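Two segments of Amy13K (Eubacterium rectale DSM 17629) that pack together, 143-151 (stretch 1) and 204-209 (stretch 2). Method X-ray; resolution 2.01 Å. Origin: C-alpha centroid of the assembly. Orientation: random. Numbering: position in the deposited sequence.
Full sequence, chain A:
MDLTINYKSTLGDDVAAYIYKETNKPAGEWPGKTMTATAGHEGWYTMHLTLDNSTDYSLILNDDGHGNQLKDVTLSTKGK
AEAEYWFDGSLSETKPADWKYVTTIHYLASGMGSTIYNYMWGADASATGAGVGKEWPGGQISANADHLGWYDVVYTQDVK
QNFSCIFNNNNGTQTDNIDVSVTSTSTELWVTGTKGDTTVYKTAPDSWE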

# COMPACT_ATOMS: atom_id res chain seq x y z
N ALA A 143 -17.18 8.74 0.55
CA ALA A 143 -16.71 8.80 -0.83
C ALA A 143 -15.37 9.52 -0.91
O ALA A 143 -15.07 10.40 -0.11
CB ALA A 143 -17.74 9.51 -1.70
N ASN A 144 -14.56 9.12 -1.89
CA ASN A 144 -13.28 9.78 -2.14
C ASN A 144 -13.50 11.11 -2.85
O ASN A 144 -14.02 11.16 -3.97
CB ASN A 144 -12.38 8.87 -2.99
CG ASN A 144 -10.98 9.42 -3.14
OD1 ASN A 144 -10.75 10.37 -3.90
ND2 ASN A 144 -10.03 8.83 -2.43
N ALA A 145 -13.12 12.20 -2.18
CA ALA A 145 -13.39 13.55 -2.67
C ALA A 145 -12.73 13.83 -4.02
O ALA A 145 -13.31 14.50 -4.88
CB ALA A 145 -12.94 14.58 -1.65
N ASP A 146 -11.52 13.31 -4.21
CA ASP A 146 -10.72 13.63 -5.40
C ASP A 146 -10.95 12.67 -6.56
O ASP A 146 -10.52 12.94 -7.68
CB ASP A 146 -9.24 13.65 -5.04
CG ASP A 146 -8.91 14.63 -3.94
OD1 ASP A 146 -9.66 15.62 -3.78
OD2 ASP A 146 -7.90 14.43 -3.23
N HIS A 147 -11.63 11.56 -6.30
CA HIS A 147 -11.86 10.54 -7.32
C HIS A 147 -13.34 10.17 -7.40
O HIS A 147 -13.90 9.58 -6.47
CB HIS A 147 -11.00 9.31 -7.04
CG HIS A 147 -9.53 9.58 -7.11
ND1 HIS A 147 -8.86 10.29 -6.13
CD2 HIS A 147 -8.61 9.26 -8.04
CE1 HIS A 147 -7.58 10.38 -6.46
NE2 HIS A 147 -7.40 9.76 -7.61
N LEU A 148 -13.96 10.52 -8.52
CA LEU A 148 -15.40 10.36 -8.70
C LEU A 148 -15.82 8.90 -8.79
O LEU A 148 -15.33 8.14 -9.63
CB LEU A 148 -15.84 11.10 -9.96
CG LEU A 148 -17.34 11.06 -10.29
CD1 LEU A 148 -18.11 12.00 -9.37
CD2 LEU A 148 -17.58 11.41 -11.74
N GLY A 149 -16.74 8.51 -7.91
CA GLY A 149 -17.33 7.18 -7.94
C GLY A 149 -16.61 6.20 -7.03
O GLY A 149 -17.09 5.08 -6.83
N TRP A 150 -15.47 6.61 -6.48
CA TRP A 150 -14.70 5.76 -5.59
C TRP A 150 -15.06 6.00 -4.13
O TRP A 150 -15.40 7.12 -3.74
CB TRP A 150 -13.20 5.99 -5.79
CG TRP A 150 -12.68 5.49 -7.11
CD1 TRP A 150 -12.60 6.19 -8.27
CD2 TRP A 150 -12.15 4.19 -7.39
NE1 TRP A 150 -12.06 5.41 -9.26
CE2 TRP A 150 -11.78 4.17 -8.74
CE3 TRP A 150 -11.96 3.03 -6.62
CZ2 TRP A 150 -11.23 3.05 -9.35
CZ3 TRP A 150 -11.41 1.92 -7.23
CH2 TRP A 150 -11.05 1.93 -8.58
N TYR A 151 -14.97 4.94 -3.33
CA TYR A 151 -15.15 5.04 -1.88
C TYR A 151 -13.95 4.40 -1.20
O TYR A 151 -13.32 3.50 -1.75
CB TYR A 151 -16.44 4.37 -1.44
CG TYR A 151 -17.69 5.08 -1.91
CD1 TYR A 151 -18.09 5.01 -3.24
CD2 TYR A 151 -18.47 5.82 -1.03
CE1 TYR A 151 -19.23 5.65 -3.67
CE2 TYR A 151 -19.61 6.47 -1.46
CZ TYR A 151 -19.99 6.38 -2.78
OH TYR A 151 -21.12 7.03 -3.21
N ALA A 204 -2.88 1.23 -9.09
CA ALA A 204 -4.07 1.97 -9.51
C ALA A 204 -4.44 1.64 -10.96
O ALA A 204 -3.59 1.72 -11.84
CB ALA A 204 -3.87 3.46 -9.35
N PRO A 205 -5.71 1.28 -11.20
CA PRO A 205 -6.14 0.96 -12.57
C PRO A 205 -6.46 2.22 -13.37
O PRO A 205 -6.58 3.30 -12.78
CB PRO A 205 -7.38 0.11 -12.35
CG PRO A 205 -7.97 0.66 -11.10
CD PRO A 205 -6.82 1.11 -10.24
N ASP A 206 -6.60 2.09 -14.68
CA ASP A 206 -6.92 3.22 -15.55
C ASP A 206 -8.17 3.96 -15.07
O ASP A 206 -8.32 5.16 -15.29
CB ASP A 206 -7.13 2.75 -16.99
CG ASP A 206 -5.87 2.21 -17.62
OD1 ASP A 206 -4.94 1.82 -16.87
OD2 ASP A 206 -5.79 2.16 -18.87
N SER A 207 -9.06 3.23 -14.41
CA SER A 207 -10.28 3.80 -13.85
C SER A 207 -10.01 4.79 -12.72
O SER A 207 -10.88 5.58 -12.36
CB SER A 207 -11.19 2.67 -13.35
OG SER A 207 -12.34 3.21 -12.71
N TRP A 208 -8.80 4.74 -12.17
CA TRP A 208 -8.40 5.65 -11.10
C TRP A 208 -7.82 6.92 -11.73
O TRP A 208 -6.67 6.93 -12.18
CB TRP A 208 -7.38 4.97 -10.19
CG TRP A 208 -6.93 5.76 -9.00
CD1 TRP A 208 -5.74 6.43 -8.88
CD2 TRP A 208 -7.62 5.95 -7.76
NE1 TRP A 208 -5.66 7.03 -7.65
CE2 TRP A 208 -6.81 6.75 -6.94
CE3 TRP A 208 -8.86 5.52 -7.27
CZ2 TRP A 208 -7.18 7.13 -5.66
CZ3 TRP A 208 -9.24 5.90 -6.00
CH2 TRP A 208 -8.40 6.70 -5.20
N GLU A 209 -8.63 7.97 -11.77
CA GLU A 209 -8.29 9.18 -12.51
C GLU A 209 -7.28 10.06 -11.78
O GLU A 209 -6.77 11.03 -12.35
CB GLU A 209 -9.57 9.98 -12.79
CG GLU A 209 -10.70 9.14 -13.34
CD GLU A 209 -10.41 8.57 -14.73
OE1 GLU A 209 -11.37 8.41 -15.51
OE2 GLU A 209 -9.24 8.29 -15.04
O HOH W 1 -13.71 7.50 -12.22

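The C-terminal stretch 204-209 packs against the 143-151 segment mainly through aromatic rings, and the two together bury 349 Å² of surface. Stretch 2 contains no regular helix or strand; its shape comes from a type I turn from Pro205 to Trp208, closed by a 2.7 Å hydrogen bond from Trp208 N to Pro205 O.

Ala204 leads into this turn without touching stretch 1. Pro205 makes the first contact, a modest apolar one: its CG lies 4.2 Å from CH2 of Trp150, at the far end of the indole. The proline ring offers carbon to carbon here. Asp206, at the next corner, is exposed and stays clear of stretch 1.

Ser207 supplies the polar link. Its carbonyl O lies near the plane of the Trp150 ring and accepts a weak hydrogen bond from Trp150 NE1 (3.3 Å, 155°), so the one polar atom of an otherwise buried indole has a partner. The CA-to-CB bond of Ser207 points toward stretch 1, and with chi1 in t its OG lies 3.5 Å from Trp150 CZ2. A water adds a second connection, donating to Leu148 O at 3.1 Å and, weakly, to Ser207 O at 3.4 Å.

Trp208 has the largest covered area, 102 Å², with Trp150 close behind at 94 Å². Its CA-to-CB bond runs sideways, but a t rotamer carries the indole nearer to stretch 1, where it meets two aromatic side chains in different ways. The His147 ring stacks face to face on the six-membered ring of Trp208, with centroids 3.6 Å apart and planes at 16°; the closest atoms are His147 NE2 and Trp208 CE2, at 3.1 Å. His147 CB also lies over this face, 4.3 Å from the centroid of the Trp208 six-membered ring. Although His147 NE2 comes within 3.2 Å of Trp208 NE1, the angle is poor for a hydrogen bond, as expected for rings laid one over the other. Against Trp150 the arrangement is edge to face: the edge of Trp208 meets the face of the Trp150 indole at 77°, with CE3 of Trp208 3.5 Å from CE2 of Trp150. A flat, wide indole suits this place because its face and its edge are both used.

Asn144 braces the stack. Its OD1 accepts a 2.9 Å hydrogen bond from His147 ND1, tying down the imidazole, and weak ones from the backbone N of Asp146 and of His147, while its ND2 approaches Trp208 CH2 at 3.9 Å. Behind the rings, a type II turn from His147 to Trp150 brings both aromatics toward stretch 2, and Gly149 accommodates its positive phi of 94°.

Glu209 ends the chain at the margin. Its backbone N sits at the edge of the His147 ring, 3.9 Å from CD2, while its carboxylate leads away from stretch 1.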